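Local coordinates for long form salivary protein D7L1 (Anopheles stephensi, PDB 3NHI), which binds cysteinyl leukotrienes and stable thromboxane A2 analogues, sequestering mediators of the host response and so modulating blood feeding by female mosquitoes, at residues K53-L56 / T57-I61; D188-D191 / C192-R195; L205-D208 / E209-D213; V124-S127 / R128-H132. All coordinates share one frame; numbering follows the deposited sequence.

Contact 1 (K53-L56 / T57-I61). With EAH ((5S,7E,9E,11Z,14Z)-5-hydroxyicosa-7,9,11,14-tetraenoic acid), chain B.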
loop_
_atom_site.group_PDB
_atom_site.type_symbol
_atom_site.label_atom_id
_atom_site.label_comp_id
_atom_site.label_asym_id
_atom_site.label_seq_id
_atom_site.Cartn_x
_atom_site.Cartn_y
_atom_site.Cartn_z
ATOM N N LYS A 53 4.304 -1.856 15.393
ATOM C CA LYS A 53 4.903 -3.032 14.773
ATOM C C LYS A 53 4.554 -3.089 13.278
ATOM O O LYS A 53 5.411 -3.379 12.450
ATOM C CB LYS A 53 4.471 -4.323 15.481
ATOM C CG LYS A 53 4.989 -5.569 14.772
ATOM C CD LYS A 53 4.781 -6.854 15.568
ATOM C CE LYS A 53 5.359 -8.038 14.803
ATOM N NZ LYS A 53 5.264 -9.325 15.556
ATOM N N CYS A 54 3.297 -2.797 12.947
ATOM C CA CYS A 54 2.869 -2.789 11.554
ATOM C C CYS A 54 3.695 -1.818 10.706
ATOM O O CYS A 54 4.160 -2.173 9.618
ATOM C CB CYS A 54 1.380 -2.454 11.482
ATOM S SG CYS A 54 0.673 -2.508 9.820
ATOM N N VAL A 55 3.895 -0.607 11.212
ATOM C CA VAL A 55 4.617 0.394 10.433
ATOM C C VAL A 55 6.106 0.063 10.338
ATOM O O VAL A 55 6.695 0.173 9.263
ATOM C CB VAL A 55 4.391 1.809 10.968
ATOM C CG1 VAL A 55 5.232 2.837 10.198
ATOM C CG2 VAL A 55 2.916 2.170 10.872
ATOM N N LEU A 56 6.700 -0.376 11.449
ATOM C CA LEU A 56 8.105 -0.773 11.431
ATOM C C LEU A 56 8.339 -1.917 10.437
ATOM O O LEU A 56 9.347 -1.934 9.711
ATOM C CB LEU A 56 8.589 -1.165 12.838
ATOM C CG LEU A 56 8.731 -0.023 13.848
ATOM C CD1 LEU A 56 8.758 -0.557 15.264
ATOM C CD2 LEU A 56 9.982 0.800 13.575
ATOM N N THR A 57 7.399 -2.860 10.388
ATOM C CA THR A 57 7.500 -3.976 9.458
ATOM C C THR A 57 7.321 -3.506 8.016
ATOM O O THR A 57 8.098 -3.871 7.147
ATOM C CB THR A 57 6.463 -5.052 9.813
ATOM O OG1 THR A 57 6.729 -5.510 11.143
ATOM C CG2 THR A 57 6.523 -6.244 8.833
ATOM N N GLY A 58 6.304 -2.685 7.779
ATOM C CA GLY A 58 6.015 -2.208 6.423
ATOM C C GLY A 58 7.132 -1.349 5.844
ATOM O O GLY A 58 7.456 -1.462 4.661
ATOM N N LEU A 59 7.714 -0.484 6.676
ATOM C CA LEU A 59 8.843 0.330 6.221
ATOM C C LEU A 59 10.143 -0.468 6.183
ATOM O O LEU A 59 11.179 0.042 5.743
ATOM C CB LEU A 59 9.007 1.579 7.092
ATOM C CG LEU A 59 7.826 2.556 7.116
ATOM C CD1 LEU A 59 8.174 3.714 8.034
ATOM C CD2 LEU A 59 7.471 3.085 5.724
ATOM N N GLN A 60 10.078 -1.710 6.673
ATOM C CA GLN A 60 11.190 -2.674 6.605
ATOM C C GLN A 60 12.363 -2.273 7.510
ATOM O O GLN A 60 13.503 -2.713 7.331
ATOM C CB GLN A 60 11.564 -2.961 5.137
ATOM C CG GLN A 60 10.357 -3.542 4.372
ATOM C CD GLN A 60 10.506 -3.541 2.862
ATOM O OE1 GLN A 60 11.594 -3.405 2.334
ATOM N NE2 GLN A 60 9.383 -3.674 2.157
ATOM N N ILE A 61 12.049 -1.441 8.499
ATOM C CA ILE A 61 12.966 -1.121 9.586
ATOM C C ILE A 61 13.138 -2.341 10.506
ATOM O O ILE A 61 14.232 -2.591 11.034
ATOM C CB ILE A 61 12.444 0.117 10.368
ATOM C CG1 ILE A 61 12.400 1.344 9.454
ATOM C CG2 ILE A 61 13.297 0.416 11.603
ATOM C CD1 ILE A 61 11.671 2.528 10.059
HETATM O O1 EAH B . 1.190 12.514 1.558
HETATM C C1 EAH B . 1.081 12.192 2.769
HETATM O O2 EAH B . -0.026 12.140 3.359
HETATM C C2 EAH B . 2.341 11.848 3.538
HETATM C C3 EAH B . 2.082 11.828 5.046
HETATM C C4 EAH B . 1.747 10.422 5.539
HETATM C C5 EAH B . 1.458 10.438 7.025
HETATM O O3 EAH B . 2.599 10.638 7.687
HETATM C C6 EAH B . 0.834 9.113 7.456
HETATM C C7 EAH B . 0.677 9.038 8.966
HETATM C C8 EAH B . 1.677 8.062 9.549
HETATM C C9 EAH B . 1.670 8.163 11.003
HETATM C C10 EAH B . 2.661 7.446 11.532
HETATM C C11 EAH B . 2.612 7.585 12.985
HETATM C C12 EAH B . 3.520 7.058 13.811
HETATM C C13 EAH B . 4.697 6.235 13.342
HETATM C C14 EAH B . 4.306 4.775 13.416
HETATM C C15 EAH B . 5.102 3.803 13.867
HETATM C C16 EAH B . 6.513 4.036 14.351
HETATM C C17 EAH B . 7.481 3.648 13.245
HETATM C C18 EAH B . 7.877 4.867 12.424
HETATM C C19 EAH B . 9.142 4.585 11.630
HETATM C C20 EAH B . 9.488 5.756 10.740
#
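The C-terminal end of helix 46-58 and the turn that follows it line part of the lipid pocket with Val55, Leu56, Leu59 and Ile61. Val55 and Leu59 lie side by side, one turn apart and pointing the same way, with Val55 CG1 3.8 Å from Leu59 CD1. Beyond this pair runs the tail of the hydroxyeicosatetraenoic acid: Val55 CB sits 3.6 Å from its C15, at a double bond, and Leu59 CD1 meets the terminal methyl, C20. On the neighbouring flank Leu56 and Ile61 cross obliquely, Leu56 CD2 3.9 Å from Ile61 CG2. Ile61 CG1 is turned anti to the carbonyl carbon (chi1 -63°), and from there CD1 reaches 3.6 Å from C19 of the lipid. Branched residues suit this wall because they offer methyl groups without polar atoms.

The helix closes in a Schellman motif: Gln60 has positive phi, and Ile61 N reaches back to Leu56 O in a weak bond. Gln60 OE1 bonds to Trp3. On the far side from the lipid, Lys53 O is gripped twice, by Thr57 N and by Thr57 OG1 at 2.8 Å, the two donors coming from opposite faces of the carbonyl plane. Thr57 can thus return its hydroxyl to its own helix, while Lys53 runs out extended to Gly107 O and Cys54 is tied to Cys18 of helix 8-22 by a disulfide. In this part of the wall the closest approaches to the lipid are all made by hydrocarbon, consistent with van der Waals recognition of a fatty tail.

Contact 2 (D188-D191 / C192-R195)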
loop_
_atom_site.group_PDB
_atom_site.type_symbol
_atom_site.label_atom_id
_atom_site.label_comp_id
_atom_site.label_asym_id
_atom_site.label_seq_id
_atom_site.Cartn_x
_atom_site.Cartn_y
_atom_site.Cartn_z
ATOM N N ASP A 188 0.346 -6.257 -19.671
ATOM C CA ASP A 188 1.220 -5.353 -18.943
ATOM C C ASP A 188 0.445 -4.511 -17.930
ATOM O O ASP A 188 0.842 -4.414 -16.755
ATOM C CB ASP A 188 1.998 -4.445 -19.893
ATOM C CG ASP A 188 2.967 -3.560 -19.151
ATOM O OD1 ASP A 188 4.013 -4.078 -18.691
ATOM O OD2 ASP A 188 2.677 -2.362 -18.985
ATOM N N ALA A 189 -0.652 -3.898 -18.376
ATOM C CA ALA A 189 -1.480 -3.102 -17.485
ATOM C C ALA A 189 -1.918 -3.912 -16.267
ATOM O O ALA A 189 -1.823 -3.432 -15.130
ATOM C CB ALA A 189 -2.692 -2.546 -18.224
ATOM N N ILE A 190 -2.375 -5.139 -16.507
ATOM C CA ILE A 190 -2.881 -5.975 -15.425
ATOM C C ILE A 190 -1.769 -6.397 -14.448
ATOM O O ILE A 190 -2.003 -6.447 -13.234
ATOM C CB ILE A 190 -3.706 -7.176 -15.975
ATOM C CG1 ILE A 190 -4.992 -6.687 -16.666
ATOM C CG2 ILE A 190 -4.069 -8.157 -14.862
ATOM C CD1 ILE A 190 -5.967 -5.858 -15.783
ATOM N N ASP A 191 -0.571 -6.671 -14.962
ATOM C CA ASP A 191 0.557 -6.955 -14.080
ATOM C C ASP A 191 0.860 -5.750 -13.184
ATOM O O ASP A 191 1.035 -5.886 -11.961
ATOM C CB ASP A 191 1.798 -7.366 -14.875
ATOM C CG ASP A 191 2.964 -7.678 -13.982
ATOM O OD1 ASP A 191 3.925 -6.887 -13.981
ATOM O OD2 ASP A 191 2.917 -8.694 -13.261
ATOM N N CYS A 192 0.881 -4.568 -13.790
ATOM C CA CYS A 192 1.162 -3.335 -13.074
ATOM C C CYS A 192 0.081 -3.101 -12.004
ATOM O O CYS A 192 0.376 -2.689 -10.872
ATOM C CB CYS A 192 1.251 -2.196 -14.095
ATOM S SG CYS A 192 1.392 -0.529 -13.433
ATOM N N ILE A 193 -1.171 -3.371 -12.351
ATOM C CA ILE A 193 -2.259 -3.177 -11.405
ATOM C C ILE A 193 -2.203 -4.187 -10.267
ATOM O O ILE A 193 -2.342 -3.823 -9.100
ATOM C CB ILE A 193 -3.622 -3.217 -12.119
ATOM C CG1 ILE A 193 -3.757 -2.014 -13.055
ATOM C CG2 ILE A 193 -4.762 -3.217 -11.109
ATOM C CD1 ILE A 193 -4.851 -2.168 -14.111
ATOM N N PHE A 194 -1.996 -5.458 -10.594
ATOM C CA PHE A 194 -1.921 -6.487 -9.558
ATOM C C PHE A 194 -0.801 -6.193 -8.559
ATOM O O PHE A 194 -0.967 -6.402 -7.348
ATOM C CB PHE A 194 -1.768 -7.892 -10.162
ATOM C CG PHE A 194 -3.090 -8.585 -10.452
ATOM C CD1 PHE A 194 -4.169 -7.888 -11.010
ATOM C CD2 PHE A 194 -3.247 -9.942 -10.168
ATOM C CE1 PHE A 194 -5.387 -8.545 -11.274
ATOM C CE2 PHE A 194 -4.449 -10.602 -10.428
ATOM C CZ PHE A 194 -5.519 -9.904 -10.974
ATOM N N ARG A 195 0.334 -5.700 -9.051
ATOM C CA ARG A 195 1.427 -5.329 -8.151
ATOM C C ARG A 195 1.058 -4.089 -7.331
ATOM O O ARG A 195 1.288 -4.047 -6.122
ATOM C CB ARG A 195 2.715 -5.123 -8.934
ATOM C CG ARG A 195 3.292 -6.426 -9.476
ATOM C CD ARG A 195 4.582 -6.166 -10.228
ATOM N NE ARG A 195 5.293 -7.394 -10.588
ATOM C CZ ARG A 195 6.162 -8.033 -9.802
ATOM N NH1 ARG A 195 6.439 -7.590 -8.578
ATOM N NH2 ARG A 195 6.759 -9.135 -10.243
HETATM O O HOH W 1 5.884 -9.345 -13.531
#
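Ile190 and Phe194 lie side by side one turn apart on helix 184-196, pointing the same way, and mark its tightly packed side. Ile190 CG2 stands 3.8 Å from Phe194 CE1. The pair is covered by helix 238-246, where Tyr242 meets both, and the Phe194 ring also makes an edge-to-face contact with Tyr199. Ile193 carries the packing round the helix: its CG1, anti to the carbonyl carbon (chi1 -67°), folds back to 3.2 Å from Ala189 O, while its CD1 lies 4.2 Å from Ile190 CD1. Ala189, small enough for close approach, packs on Ala163 and Trp172, and Cys192 is bound to Cys159 of helix 155-163 by a disulfide.

The other side is loose and polar. Asp191 and Arg195 run alongside each other, but their salt bridge is long, Asp191 OD1 lying 3.7 Å from Arg195 NE. The carboxylate comes to the edge of the guanidinium, near its plane, yet the two planes stand 73° apart, so this is no flat two-bond pairing. Water 1 joins them weakly, donating to Asp191 OD2 at 3.0 Å and accepting from Arg195 NH2. The stronger partner of Arg195 is Asp202, which takes NH1. Apolar contacts and a disulfide therefore join this helix to its neighbours within the odorant-binding-protein-like fold, whereas the charged pair on the outer side is consistent with a modest, mainly electrostatic link between successive turns.

Contact 3 (L205-D208 / E209-D213)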
loop_
_atom_site.group_PDB
_atom_site.type_symbol
_atom_site.label_atom_id
_atom_site.label_comp_id
_atom_site.label_asym_id
_atom_site.label_seq_id
_atom_site.Cartn_x
_atom_site.Cartn_y
_atom_site.Cartn_z
ATOM N N LEU A 205 1.870 -14.729 -5.836
ATOM C CA LEU A 205 0.469 -14.444 -5.554
ATOM C C LEU A 205 0.170 -14.301 -4.067
ATOM O O LEU A 205 0.681 -15.067 -3.243
ATOM C CB LEU A 205 -0.375 -15.577 -6.136
ATOM C CG LEU A 205 -1.891 -15.531 -5.977
ATOM C CD1 LEU A 205 -2.475 -14.362 -6.760
ATOM C CD2 LEU A 205 -2.500 -16.863 -6.436
ATOM N N LYS A 206 -0.676 -13.326 -3.739
ATOM C CA LYS A 206 -1.182 -13.186 -2.379
ATOM C C LYS A 206 -2.675 -13.459 -2.382
ATOM O O LYS A 206 -3.493 -12.554 -2.568
ATOM C CB LYS A 206 -0.870 -11.790 -1.826
ATOM C CG LYS A 206 0.606 -11.408 -1.874
ATOM C CD LYS A 206 1.436 -12.247 -0.915
ATOM C CE LYS A 206 2.882 -11.778 -0.857
ATOM N NZ LYS A 206 2.953 -10.385 -0.326
ATOM N N VAL A 207 -3.032 -14.728 -2.189
ATOM C CA VAL A 207 -4.442 -15.128 -2.235
ATOM C C VAL A 207 -5.243 -14.333 -1.201
ATOM O O VAL A 207 -6.352 -13.859 -1.479
ATOM C CB VAL A 207 -4.609 -16.644 -1.993
ATOM C CG1 VAL A 207 -6.088 -17.033 -1.999
ATOM C CG2 VAL A 207 -3.842 -17.466 -3.053
ATOM N N ASP A 208 -4.656 -14.137 -0.023
ATOM C CA ASP A 208 -5.359 -13.440 1.058
ATOM C C ASP A 208 -5.708 -11.993 0.704
ATOM O O ASP A 208 -6.701 -11.464 1.191
ATOM C CB ASP A 208 -4.520 -13.452 2.335
ATOM C CG ASP A 208 -4.464 -14.806 3.005
ATOM O OD1 ASP A 208 -5.111 -15.765 2.540
ATOM O OD2 ASP A 208 -3.766 -14.890 4.034
ATOM N N GLU A 209 -4.899 -11.350 -0.137
ATOM C CA GLU A 209 -5.161 -9.965 -0.516
ATOM C C GLU A 209 -6.350 -9.856 -1.458
ATOM O O GLU A 209 -7.155 -8.930 -1.354
ATOM C CB GLU A 209 -3.923 -9.313 -1.138
ATOM C CG GLU A 209 -2.785 -9.079 -0.158
ATOM C CD GLU A 209 -3.215 -8.316 1.090
ATOM O OE1 GLU A 209 -2.620 -8.565 2.157
ATOM O OE2 GLU A 209 -4.124 -7.464 1.008
ATOM N N ILE A 210 -6.461 -10.801 -2.382
ATOM C CA ILE A 210 -7.632 -10.823 -3.260
ATOM C C ILE A 210 -8.895 -11.131 -2.436
ATOM O O ILE A 210 -9.925 -10.464 -2.603
ATOM C CB ILE A 210 -7.428 -11.776 -4.452
ATOM C CG1 ILE A 210 -6.237 -11.285 -5.293
ATOM C CG2 ILE A 210 -8.700 -11.901 -5.294
ATOM C CD1 ILE A 210 -5.867 -12.194 -6.488
ATOM N N VAL A 211 -8.808 -12.099 -1.520
ATOM C CA VAL A 211 -9.920 -12.385 -0.616
ATOM C C VAL A 211 -10.319 -11.132 0.166
ATOM O O VAL A 211 -11.512 -10.860 0.308
ATOM C CB VAL A 211 -9.595 -13.557 0.330
ATOM C CG1 VAL A 211 -10.642 -13.696 1.433
ATOM C CG2 VAL A 211 -9.500 -14.856 -0.472
ATOM N N ARG A 212 -9.337 -10.360 0.646
ATOM C CA ARG A 212 -9.619 -9.139 1.415
ATOM C C ARG A 212 -10.520 -8.185 0.625
ATOM O O ARG A 212 -11.430 -7.574 1.188
ATOM C CB ARG A 212 -8.323 -8.440 1.814
ATOM C CG ARG A 212 -8.502 -7.275 2.781
ATOM C CD ARG A 212 -7.128 -6.735 3.127
ATOM N NE ARG A 212 -7.141 -5.724 4.188
ATOM C CZ ARG A 212 -7.159 -4.416 3.969
ATOM N NH1 ARG A 212 -7.218 -3.943 2.733
ATOM N NH2 ARG A 212 -7.130 -3.575 4.990
ATOM N N ASP A 213 -10.291 -8.095 -0.683
ATOM C CA ASP A 213 -11.113 -7.228 -1.526
ATOM C C ASP A 213 -12.565 -7.693 -1.638
ATOM O O ASP A 213 -13.478 -6.862 -1.750
ATOM C CB ASP A 213 -10.492 -7.075 -2.915
ATOM C CG ASP A 213 -9.392 -6.033 -2.956
ATOM O OD1 ASP A 213 -9.086 -5.428 -1.914
ATOM O OD2 ASP A 213 -8.862 -5.795 -4.055
#
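Leu205 and Ile210 meet at about a right angle where a short beta hairpin passes into helix 207-216, with Lys206 in the N-cap position. The methyls do the touching: Leu205 CD1 lies 4.0 Å from Ile210 CD1. Leu205 has CG anti to its own amide nitrogen (chi1 180°), which, with chi2 near 66°, brings CD1 to the helix. Branched Ile210 suits this corner, since it touches Leu205 with CD1 and also packs on Val226 and Leu230 of helix 223-231.

Glu209 has two conformers; in the one described, it meets Lys206 through aliphatic parts, Lys206 CB being 3.7 Å from Glu209 CG. Their charged ends are 6.4 Å apart (Lys206 NZ to Glu209 OE1), and each has another partner: Lys206 bends away to Asp201, and Glu209 turns to Arg17 of helix 8-22. Asp208 likewise pairs with Arg227, and Arg212, extended from CG to NE, reaches Glu20 and Asp21. Acidic Asp208 and Glu209 in the first turn would also be favoured by the helix dipole.

The side chain of Lys206 offers no cap of its own to the first turn; its carbonyl oxygen receives weak bonds from Glu209 N and Ile210 N. Regular helical bonding is firm one residue later: Val211 N donates to Val207 O at 3.0 Å with an N-H...O angle of 174°, while Val207 CG1 and Val211 CG2 stand 4.3 Å apart.

Contact 4 (V124-S127 / R128-H132). With EAH ((5S,7E,9E,11Z,14Z)-5-hydroxyicosa-7,9,11,14-tetraenoic acid), chain B.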
loop_
_atom_site.group_PDB
_atom_site.type_symbol
_atom_site.label_atom_id
_atom_site.label_comp_id
_atom_site.label_asym_id
_atom_site.label_seq_id
_atom_site.Cartn_x
_atom_site.Cartn_y
_atom_site.Cartn_z
ATOM N N VAL A 124 12.002 11.355 15.571
ATOM C CA VAL A 124 10.738 11.406 14.830
ATOM C C VAL A 124 10.793 12.311 13.595
ATOM O O VAL A 124 10.396 11.892 12.511
ATOM C CB VAL A 124 9.515 11.739 15.736
ATOM C CG1 VAL A 124 9.698 13.056 16.508
ATOM C CG2 VAL A 124 8.234 11.761 14.908
ATOM N N ASN A 125 11.317 13.525 13.732
ATOM C CA ASN A 125 11.347 14.427 12.583
ATOM C C ASN A 125 12.212 13.905 11.446
ATOM O O ASN A 125 11.788 13.916 10.284
ATOM C CB ASN A 125 11.752 15.832 13.007
ATOM C CG ASN A 125 10.711 16.474 13.887
ATOM O OD1 ASN A 125 9.508 16.254 13.703
ATOM N ND2 ASN A 125 11.159 17.256 14.855
ATOM N N LEU A 126 13.400 13.402 11.778
ATOM C CA LEU A 126 14.262 12.787 10.774
ATOM C C LEU A 126 13.565 11.599 10.107
ATOM O O LEU A 126 13.606 11.465 8.875
ATOM C CB LEU A 126 15.595 12.349 11.383
ATOM C CG LEU A 126 16.507 11.530 10.460
ATOM C CD1 LEU A 126 16.993 12.361 9.289
ATOM C CD2 LEU A 126 17.684 10.963 11.239
ATOM N N SER A 127 12.910 10.752 10.898
ATOM C CA SER A 127 12.249 9.583 10.334
ATOM C C SER A 127 11.157 9.978 9.344
ATOM O O SER A 127 10.962 9.310 8.329
ATOM C CB SER A 127 11.698 8.677 11.441
ATOM O OG SER A 127 10.487 9.167 12.010
ATOM N N ARG A 128 10.461 11.078 9.632
ATOM C CA ARG A 128 9.431 11.574 8.732
ATOM C C ARG A 128 10.013 12.138 7.446
ATOM O O ARG A 128 9.368 12.074 6.391
ATOM C CB ARG A 128 8.555 12.621 9.420
ATOM C CG ARG A 128 7.790 12.044 10.588
ATOM C CD ARG A 128 6.923 13.085 11.269
ATOM N NE ARG A 128 5.785 13.457 10.430
ATOM C CZ ARG A 128 4.803 14.276 10.792
ATOM N NH1 ARG A 128 4.800 14.839 11.994
ATOM N NH2 ARG A 128 3.819 14.527 9.942
ATOM N N GLN A 129 11.234 12.671 7.503
ATOM C CA GLN A 129 11.936 13.075 6.284
ATOM C C GLN A 129 12.367 11.850 5.483
ATOM O O GLN A 129 12.091 11.764 4.284
ATOM C CB GLN A 129 13.145 13.954 6.604
ATOM C CG GLN A 129 12.770 15.343 7.129
ATOM C CD GLN A 129 11.903 16.122 6.146
ATOM O OE1 GLN A 129 12.284 16.313 4.995
ATOM N NE2 GLN A 129 10.738 16.573 6.598
ATOM N N LEU A 130 12.996 10.880 6.147
ATOM C CA LEU A 130 13.540 9.719 5.435
ATOM C C LEU A 130 12.461 8.855 4.807
ATOM O O LEU A 130 12.628 8.369 3.687
ATOM C CB LEU A 130 14.411 8.850 6.349
ATOM C CG LEU A 130 15.622 9.547 6.954
ATOM C CD1 LEU A 130 16.481 8.517 7.664
ATOM C CD2 LEU A 130 16.429 10.303 5.901
ATOM N N TYR A 131 11.362 8.655 5.534
ATOM C CA TYR A 131 10.311 7.732 5.115
ATOM C C TYR A 131 9.035 8.424 4.631
ATOM O O TYR A 131 7.941 7.848 4.679
ATOM C CB TYR A 131 10.013 6.710 6.228
ATOM C CG TYR A 131 11.161 5.746 6.470
ATOM C CD1 TYR A 131 11.302 4.584 5.701
ATOM C CD2 TYR A 131 12.126 6.003 7.453
ATOM C CE1 TYR A 131 12.373 3.699 5.911
ATOM C CE2 TYR A 131 13.188 5.125 7.666
ATOM C CZ TYR A 131 13.309 3.980 6.903
ATOM O OH TYR A 131 14.365 3.126 7.115
ATOM N N HIS A 132 9.181 9.655 4.148
ATOM C CA HIS A 132 8.103 10.337 3.411
ATOM C C HIS A 132 6.834 10.448 4.244
ATOM O O HIS A 132 5.720 10.174 3.778
ATOM C CB HIS A 132 7.865 9.642 2.059
ATOM C CG HIS A 132 9.138 9.229 1.384
ATOM N ND1 HIS A 132 10.154 10.120 1.107
ATOM C CD2 HIS A 132 9.565 8.021 0.951
ATOM C CE1 HIS A 132 11.157 9.476 0.536
ATOM N NE2 HIS A 132 10.818 8.204 0.414
HETATM O O1 EAH B . 1.190 12.514 1.558
HETATM C C1 EAH B . 1.081 12.192 2.769
HETATM O O2 EAH B . -0.026 12.140 3.359
HETATM C C2 EAH B . 2.341 11.848 3.538
HETATM C C3 EAH B . 2.082 11.828 5.046
HETATM C C4 EAH B . 1.747 10.422 5.539
HETATM C C5 EAH B . 1.458 10.438 7.025
HETATM O O3 EAH B . 2.599 10.638 7.687
HETATM C C6 EAH B . 0.834 9.113 7.456
HETATM C C7 EAH B . 0.677 9.038 8.966
HETATM C C8 EAH B . 1.677 8.062 9.549
HETATM C C9 EAH B . 1.670 8.163 11.003
HETATM C C10 EAH B . 2.661 7.446 11.532
HETATM C C11 EAH B . 2.612 7.585 12.985
HETATM C C12 EAH B . 3.520 7.058 13.811
HETATM C C13 EAH B . 4.697 6.235 13.342
HETATM C C14 EAH B . 4.306 4.775 13.416
HETATM C C15 EAH B . 5.102 3.803 13.867
HETATM C C16 EAH B . 6.513 4.036 14.351
HETATM C C17 EAH B . 7.481 3.648 13.245
HETATM C C18 EAH B . 7.877 4.867 12.424
HETATM C C19 EAH B . 9.142 4.585 11.630
HETATM C C20 EAH B . 9.488 5.756 10.740
HETATM O O HOH W 2 10.193 16.008 9.399
HETATM O O HOH W 3 6.776 15.224 14.098
#
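Apolar contact is led by Leu126 and Leu130, one turn apart near the end of helix 109-130, with Leu126 CD1 3.9 Å from Leu130 CG. Both also pack on Tyr95 of helix 89-101. Val124 CG2 lies alongside the aliphatic part of Arg128, 4.1 Å from its CD.

Among the direct hydrogen bonds, Val124 O accepts from both Arg128 N and Ser127 OG, the latter at 2.8 Å. Ser127 places OG between its backbone N and carbonyl carbon (chi1 78°), from where it reaches back along the helix. Ser127 O in turn takes Tyr131 N at 2.9 Å and lies at the edge of the Tyr131 ring, near its plane.

Water bridges span the exposed side. Water 3 donates to Asn125 OD1 and accepts from Arg128 NH1, both at 2.9 Å, while water 2 joins Asn125 O to Gln129 NE2.

Toward the lipid, Ser127 CB comes 3.7 Å from its C20. Small Ser127, its hydroxyl engaged by the backbone, can thus border a hydrocarbon tail. Arg128 NE bonds Gly133 O and its guanidinium makes a cation-pi contact with Trp39, both leukotriene C4-binding residues, so it may help to position them.

Contacts 1 and 4 belong to the lipid pocket, their centres 14 Å apart. They touch directly, Ile61 CG1 lying 3.5 Å from Tyr131 OH, and both border the lipid, whose polar groups are hydrogen-bonded by Lys151, Trp39 and Gly133. Contacts 2 and 3 lie apart from this ligand, with centres 15 Å from each other and nearest atoms about 4 Å apart without touching; both belong to the odorant-binding-protein-like C-terminal part of the chain. Contact 3 approaches contact 1 to about 9 Å between nearest atoms, and Arg17, Glu20 and Asp21 of helix 8-22 join contact 3 to the ligand-binding half, the same helix that carries Cys18, the disulfide partner of Cys54 in contact 1.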